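Local structure of arginase (Glaciozyma antarctica, 5YNL) at residues 159-164 with 280-285; 174-177 with 181-184. The protein probably hydrolyses L-arginine to L-ornithine and urea, as a cold-adapted member of the arginase family. All coordinates share one frame; numbering follows the deposited sequence.

Along the chain from the N terminus, the first segment reached lies on helix 158-168, which supplies the earlier side of contact 1; after a short connection comes strand 173-177, the earlier side of contact 2. Contact 2 closes a short loop, since only three residues separate its segments 174-177 and 181-184. Contact 1 closes a far longer one of 115 intervening residues, ending at strand 281-286, so contact 2 is nested within it. The two meet in the parallel sheet, where strands 281-286 and 173-177 are neighbours: the separations His-282 O to Ile-175 N and Ser-284 N to Ile-175 O, both 2.8 Å, indicate probable hydrogen bonds. Together they join helix, sheet and strand-end loop.

Contact 1: 159-164 with 280-285; sequences MGTVSG and PIHLSF
The imidazole of His-282 projects from its strand and meets Thr-161 and Val-162 of the helix with the CD2-NE2-CE1 side of the ring. Thr-161 comes in at the ring edge, its CG2 near the ring plane and 3.4 Å from His-282 NE2. Val-162 approaches obliquely: its CG2 lies 3.5 Å from His-282 CD2 and 3.6 Å from His-282 NE2, so one methyl touches the bond joining these two ring atoms. The long axes of both helix side chains run slantwise to the imidazole, and the touching is chiefly van der Waals. Thr-161 O stands 3.4 Å from His-282 NE2.

With His-282 CG anti to the backbone N (chi1 -167°), the ring reaches across to the helix, where the nearest CA atoms, those of Val-162 and His-282, are still 7.5 Å apart. The Thr-161 hydroxyl, placed anti to its own N by a chi1 of -159°, has its strongest partner beyond the pair: OG1 hydrogen-bonds to Asp-328 OD1 and also to Thr-150 OG1. At the other ring nitrogen, ND1 makes a weak hydrogen bond to Ser-326 O, which may help to fix the rotation of the ring. Replacing His-282 by an alanine here is likely to open a gap beneath the Thr-161 and Val-162 methyls and to leave Ser-326 O without its ND1 mate.

All three touching residues are buried, as expected for helix-on-sheet packing in the alpha/beta arginase fold. Helix 158-168 lies against the face of the sheet to which His-282 and Ser-284 point, with Val-162 also touching Leu-202 of helix 198-202, while strand 281-286 is held between strands 324-330 and 173-177.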
ATOM      1  N   MET A 159       2.407   8.183  -2.117  1.00 60.92           N
ATOM      2  CA  MET A 159       3.582   9.010  -2.252  1.00 58.55           C
ATOM      3  C   MET A 159       4.235   9.166  -0.886  1.00 56.71           C
ATOM      4  O   MET A 159       5.453   9.019  -0.745  1.00 54.57           O
ATOM      5  CB  MET A 159       3.204  10.377  -2.827  1.00 60.91           C
ATOM      6  CG  MET A 159       3.325  10.448  -4.342  1.00 60.55           C
ATOM      7  SD  MET A 159       3.138  12.111  -5.023  1.00 62.37           S
ATOM      8  CE  MET A 159       1.382  12.380  -4.720  1.00 66.85           C
ATOM      9  N   GLY A 160       3.423   9.436   0.130  1.00 49.29           N
ATOM     10  CA  GLY A 160       3.952   9.625   1.468  1.00 47.48           C
ATOM     11  C   GLY A 160       4.349   8.323   2.136  1.00 44.74           C
ATOM     12  O   GLY A 160       5.486   8.170   2.610  1.00 44.65           O
ATOM     13  N   THR A 161       3.403   7.389   2.166  1.00 51.85           N
ATOM     14  CA  THR A 161       3.586   6.097   2.813  1.00 48.88           C
ATOM     15  C   THR A 161       4.842   5.360   2.303  1.00 46.16           C
ATOM     16  O   THR A 161       5.607   4.781   3.091  1.00 45.32           O
ATOM     17  CB  THR A 161       2.302   5.232   2.632  1.00 50.15           C
ATOM     18  OG1 THR A 161       2.234   4.200   3.620  1.00 47.12           O
ATOM     19  CG2 THR A 161       2.290   4.604   1.304  1.00 50.45           C
ATOM     20  N   VAL A 162       5.073   5.407   0.992  1.00 37.78           N
ATOM     21  CA  VAL A 162       6.198   4.703   0.390  1.00 36.83           C
ATOM     22  C   VAL A 162       7.505   5.486   0.644  1.00 39.16           C
ATOM     23  O   VAL A 162       8.571   4.896   0.827  1.00 39.37           O
ATOM     24  CB  VAL A 162       5.952   4.465  -1.128  1.00 36.48           C
ATOM     25  CG1 VAL A 162       7.221   4.020  -1.849  1.00 36.50           C
ATOM     26  CG2 VAL A 162       4.844   3.459  -1.349  1.00 35.71           C
ATOM     27  N   SER A 163       7.419   6.813   0.683  1.00 46.61           N
ATOM     28  CA  SER A 163       8.605   7.613   0.972  1.00 49.25           C
ATOM     29  C   SER A 163       9.142   7.309   2.368  1.00 49.76           C
ATOM     30  O   SER A 163      10.316   6.993   2.528  1.00 50.66           O
ATOM     31  CB  SER A 163       8.301   9.102   0.837  1.00 51.69           C
ATOM     32  OG  SER A 163       7.820   9.393  -0.462  1.00 51.53           O
ATOM     33  N   GLY A 164       8.273   7.392   3.375  1.00 52.02           N
ATOM     34  CA  GLY A 164       8.656   7.113   4.749  1.00 52.72           C
ATOM     35  C   GLY A 164       9.221   5.717   4.906  1.00 51.11           C
ATOM     36  O   GLY A 164      10.295   5.536   5.476  1.00 52.48           O
ATOM     37  N   PRO A 280      12.307  -6.164   3.036  1.00 40.07           N
ATOM     38  CA  PRO A 280      11.081  -5.738   3.732  1.00 40.42           C
ATOM     39  C   PRO A 280       9.971  -5.563   2.697  1.00 38.30           C
ATOM     40  O   PRO A 280      10.284  -5.206   1.565  1.00 36.64           O
ATOM     41  CB  PRO A 280      11.459  -4.365   4.313  1.00 41.49           C
ATOM     42  CG  PRO A 280      12.963  -4.379   4.394  1.00 42.08           C
ATOM     43  CD  PRO A 280      13.403  -5.194   3.196  1.00 40.72           C
ATOM     44  N   ILE A 281       8.718  -5.823   3.056  1.00 30.25           N
ATOM     45  CA  ILE A 281       7.624  -5.680   2.105  1.00 28.16           C
ATOM     46  C   ILE A 281       6.717  -4.503   2.484  1.00 28.30           C
ATOM     47  O   ILE A 281       6.277  -4.391   3.642  1.00 30.12           O
ATOM     48  CB  ILE A 281       6.762  -6.978   2.014  1.00 27.39           C
ATOM     49  CG1 ILE A 281       7.452  -8.019   1.126  1.00 27.20           C
ATOM     50  CG2 ILE A 281       5.357  -6.679   1.474  1.00 25.36           C
ATOM     51  CD1 ILE A 281       6.921  -9.488   1.308  1.00 27.96           C
ATOM     52  N   HIS A 282       6.427  -3.650   1.500  1.00 30.54           N
ATOM     53  CA  HIS A 282       5.432  -2.607   1.639  1.00 31.41           C
ATOM     54  C   HIS A 282       4.213  -3.059   0.847  1.00 28.89           C
ATOM     55  O   HIS A 282       4.261  -3.153  -0.393  1.00 26.78           O
ATOM     56  CB  HIS A 282       5.953  -1.260   1.103  1.00 32.23           C
ATOM     57  CG  HIS A 282       5.121  -0.072   1.485  1.00 34.99           C
ATOM     58  ND1 HIS A 282       3.916  -0.171   2.155  1.00 36.51           N
ATOM     59  CD2 HIS A 282       5.314   1.253   1.281  1.00 37.07           C
ATOM     60  CE1 HIS A 282       3.417   1.033   2.356  1.00 39.72           C
ATOM     61  NE2 HIS A 282       4.245   1.916   1.826  1.00 39.92           N
ATOM     62  N   LEU A 283       3.125  -3.360   1.543  1.00 31.72           N
ATOM     63  CA  LEU A 283       1.905  -3.765   0.838  1.00 29.21           C
ATOM     64  C   LEU A 283       0.938  -2.608   0.812  1.00 31.22           C
ATOM     65  O   LEU A 283       0.361  -2.236   1.860  1.00 33.85           O
ATOM     66  CB  LEU A 283       1.232  -4.987   1.485  1.00 28.31           C
ATOM     67  CG  LEU A 283      -0.081  -5.510   0.884  1.00 25.74           C
ATOM     68  CD1 LEU A 283       0.036  -5.870  -0.622  1.00 23.72           C
ATOM     69  CD2 LEU A 283      -0.511  -6.729   1.665  1.00 25.61           C
ATOM     70  N   SER A 284       0.766  -2.024  -0.374  1.00 22.60           N
ATOM     71  CA  SER A 284      -0.111  -0.854  -0.495  1.00 25.70           C
ATOM     72  C   SER A 284      -1.425  -1.282  -1.143  1.00 24.57           C
ATOM     73  O   SER A 284      -1.504  -1.412  -2.376  1.00 23.68           O
ATOM     74  CB  SER A 284       0.571   0.248  -1.306  1.00 27.61           C
ATOM     75  OG  SER A 284      -0.019   1.501  -1.023  1.00 32.74           O
ATOM     76  N   PHE A 285      -2.435  -1.504  -0.302  1.00 31.65           N
ATOM     77  CA  PHE A 285      -3.687  -2.149  -0.707  1.00 29.95           C
ATOM     78  C   PHE A 285      -4.843  -1.152  -0.868  1.00 34.53           C
ATOM     79  O   PHE A 285      -5.247  -0.492   0.097  1.00 36.57           O
ATOM     80  CB  PHE A 285      -4.093  -3.204   0.332  1.00 26.91           C
ATOM     81  CG  PHE A 285      -4.966  -4.295  -0.221  1.00 24.42           C
ATOM     82  CD1 PHE A 285      -6.233  -4.013  -0.715  1.00 26.02           C
ATOM     83  CD2 PHE A 285      -4.519  -5.599  -0.252  1.00 22.01           C
ATOM     84  CE1 PHE A 285      -7.029  -5.039  -1.246  1.00 24.52           C
ATOM     85  CE2 PHE A 285      -5.306  -6.602  -0.765  1.00 20.97           C
ATOM     86  CZ  PHE A 285      -6.563  -6.322  -1.273  1.00 22.04           C
TER

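Contact 2: 174-177 with 181-184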
ATOM      1  N   LEU A 174       7.788  -3.211  -3.142  1.00 31.17           N
ATOM      2  CA  LEU A 174       6.443  -2.658  -3.040  1.00 29.77           C
ATOM      3  C   LEU A 174       5.431  -3.490  -3.800  1.00 28.05           C
ATOM      4  O   LEU A 174       5.585  -3.724  -5.017  1.00 28.46           O
ATOM      5  CB  LEU A 174       6.417  -1.218  -3.553  1.00 31.36           C
ATOM      6  CG  LEU A 174       5.088  -0.458  -3.755  1.00 31.56           C
ATOM      7  CD1 LEU A 174       4.253  -0.387  -2.481  1.00 31.96           C
ATOM      8  CD2 LEU A 174       5.360   0.955  -4.289  1.00 33.80           C
ATOM      9  N   ILE A 175       4.391  -3.938  -3.097  1.00 26.79           N
ATOM     10  CA  ILE A 175       3.323  -4.686  -3.755  1.00 25.91           C
ATOM     11  C   ILE A 175       2.090  -3.805  -3.778  1.00 27.30           C
ATOM     12  O   ILE A 175       1.574  -3.389  -2.736  1.00 27.85           O
ATOM     13  CB  ILE A 175       3.041  -6.010  -3.043  1.00 23.82           C
ATOM     14  CG1 ILE A 175       4.287  -6.885  -3.112  1.00 24.06           C
ATOM     15  CG2 ILE A 175       1.845  -6.768  -3.689  1.00 22.32           C
ATOM     16  CD1 ILE A 175       4.094  -8.194  -2.436  1.00 22.69           C
ATOM     17  N   TRP A 176       1.633  -3.494  -4.976  1.00 25.59           N
ATOM     18  CA  TRP A 176       0.643  -2.457  -5.130  1.00 27.67           C
ATOM     19  C   TRP A 176      -0.621  -3.158  -5.612  1.00 25.52           C
ATOM     20  O   TRP A 176      -0.632  -3.777  -6.686  1.00 23.26           O
ATOM     21  CB  TRP A 176       1.157  -1.463  -6.158  1.00 29.54           C
ATOM     22  CG  TRP A 176       0.337  -0.247  -6.375  1.00 33.17           C
ATOM     23  CD1 TRP A 176      -0.835  -0.147  -7.082  1.00 33.60           C
ATOM     24  CD2 TRP A 176       0.670   1.080  -5.963  1.00 36.64           C
ATOM     25  NE1 TRP A 176      -1.264   1.164  -7.095  1.00 38.12           N
ATOM     26  CE2 TRP A 176      -0.359   1.933  -6.416  1.00 40.14           C
ATOM     27  CE3 TRP A 176       1.724   1.625  -5.231  1.00 36.76           C
ATOM     28  CZ2 TRP A 176      -0.360   3.307  -6.148  1.00 44.50           C
ATOM     29  CZ3 TRP A 176       1.723   2.979  -4.972  1.00 40.20           C
ATOM     30  CH2 TRP A 176       0.693   3.807  -5.431  1.00 44.30           C
ATOM     31  N   VAL A 177      -1.672  -3.097  -4.803  1.00 26.45           N
ATOM     32  CA  VAL A 177      -2.922  -3.761  -5.136  1.00 23.07           C
ATOM     33  C   VAL A 177      -3.990  -2.714  -5.464  1.00 24.50           C
ATOM     34  O   VAL A 177      -4.416  -1.928  -4.600  1.00 27.59           O
ATOM     35  CB  VAL A 177      -3.378  -4.687  -3.997  1.00 20.58           C
ATOM     36  CG1 VAL A 177      -4.701  -5.399  -4.375  1.00 18.07           C
ATOM     37  CG2 VAL A 177      -2.274  -5.719  -3.664  1.00 20.47           C
ATOM     38  N   ALA A 181      -3.004   1.600 -12.277  1.00 46.96           N
ATOM     39  CA  ALA A 181      -1.545   1.660 -12.172  1.00 46.96           C
ATOM     40  C   ALA A 181      -1.052   2.955 -11.518  1.00 49.54           C
ATOM     41  O   ALA A 181       0.053   2.984 -10.982  1.00 49.27           O
ATOM     42  CB  ALA A 181      -0.881   1.447 -13.542  1.00 47.17           C
ATOM     43  N   ASP A 182      -1.865   4.013 -11.566  1.00 50.05           N
ATOM     44  CA  ASP A 182      -1.495   5.314 -10.986  1.00 54.29           C
ATOM     45  C   ASP A 182      -0.050   5.756 -11.336  1.00 52.67           C
ATOM     46  O   ASP A 182       0.679   6.284 -10.485  1.00 53.86           O
ATOM     47  CB  ASP A 182      -1.695   5.302  -9.457  1.00 57.45           C
ATOM     48  CG  ASP A 182      -3.154   5.149  -9.043  1.00 60.21           C
ATOM     49  OD1 ASP A 182      -4.052   5.431  -9.857  1.00 60.17           O
ATOM     50  OD2 ASP A 182      -3.405   4.766  -7.880  1.00 62.19           O
ATOM     51  N   ILE A 183       0.366   5.538 -12.580  1.00 60.88           N
ATOM     52  CA  ILE A 183       1.763   5.773 -12.930  1.00 60.93           C
ATOM     53  C   ILE A 183       1.985   6.953 -13.877  1.00 64.08           C
ATOM     54  O   ILE A 183       3.104   7.184 -14.335  1.00 65.63           O
ATOM     55  CB  ILE A 183       2.442   4.480 -13.471  1.00 59.79           C
ATOM     56  CG1 ILE A 183       3.943   4.476 -13.163  1.00 60.42           C
ATOM     57  CG2 ILE A 183       2.181   4.293 -14.955  1.00 61.19           C
ATOM     58  CD1 ILE A 183       4.566   3.121 -13.319  1.00 59.20           C
ATOM     59  N   ASN A 184       0.931   7.714 -14.146  1.00 72.52           N
ATOM     60  CA  ASN A 184       1.049   8.864 -15.043  1.00 75.81           C
ATOM     61  C   ASN A 184       2.038   9.927 -14.592  1.00 77.54           C
ATOM     62  O   ASN A 184       2.064  10.308 -13.423  1.00 76.82           O
ATOM     63  CB  ASN A 184      -0.309   9.526 -15.278  1.00 77.06           C
ATOM     64  CG  ASN A 184      -0.851   9.248 -16.654  1.00 78.38           C
ATOM     65  OD1 ASN A 184      -0.166   8.663 -17.492  1.00 78.61           O
ATOM     66  ND2 ASN A 184      -2.076   9.678 -16.906  1.00 79.56           N
TER
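Asp-182 sets one carboxylate oxygen against the six-membered end of the Trp-176 indole. The tight part is this single approach: Asp-182 OD2 lies in the ring plane, at the edge, 3.8 Å from Trp-176 CZ2, and Asp-182 CB follows at 4.1 Å from the same carbon. Ring and carboxylate planes are 83° apart, so the groups meet nearly perpendicular, without stacking. Trp-176 CG is anti to the backbone N (chi1 -175°), which carries the indole out from the strand toward the loop.

The looser side is at Ala-181, whose O is 4.5 Å from Trp-176 NE1, and no hydrogen bond crosses the contact. Even this side is buried, and Ala-181 O has a weak hydrogen bond to Tyr-230 OH. Residues 181-184 end the DAHxDIN motif of arginases, so Asp-182 is probably a manganese ligand, as in its relatives; its OD1 also lies close to Asp-237 OD1, a pair of like charges.

The indole stacks on His-155 and meets Tyr-230 edge-to-face. Strand 173-177 runs between strands 281-286 and 228-233, while helix 198-202 packs on both Trp-176 and Asp-182 through Pro-198, and helix 241-246 reaches Ala-181 through Leu-244.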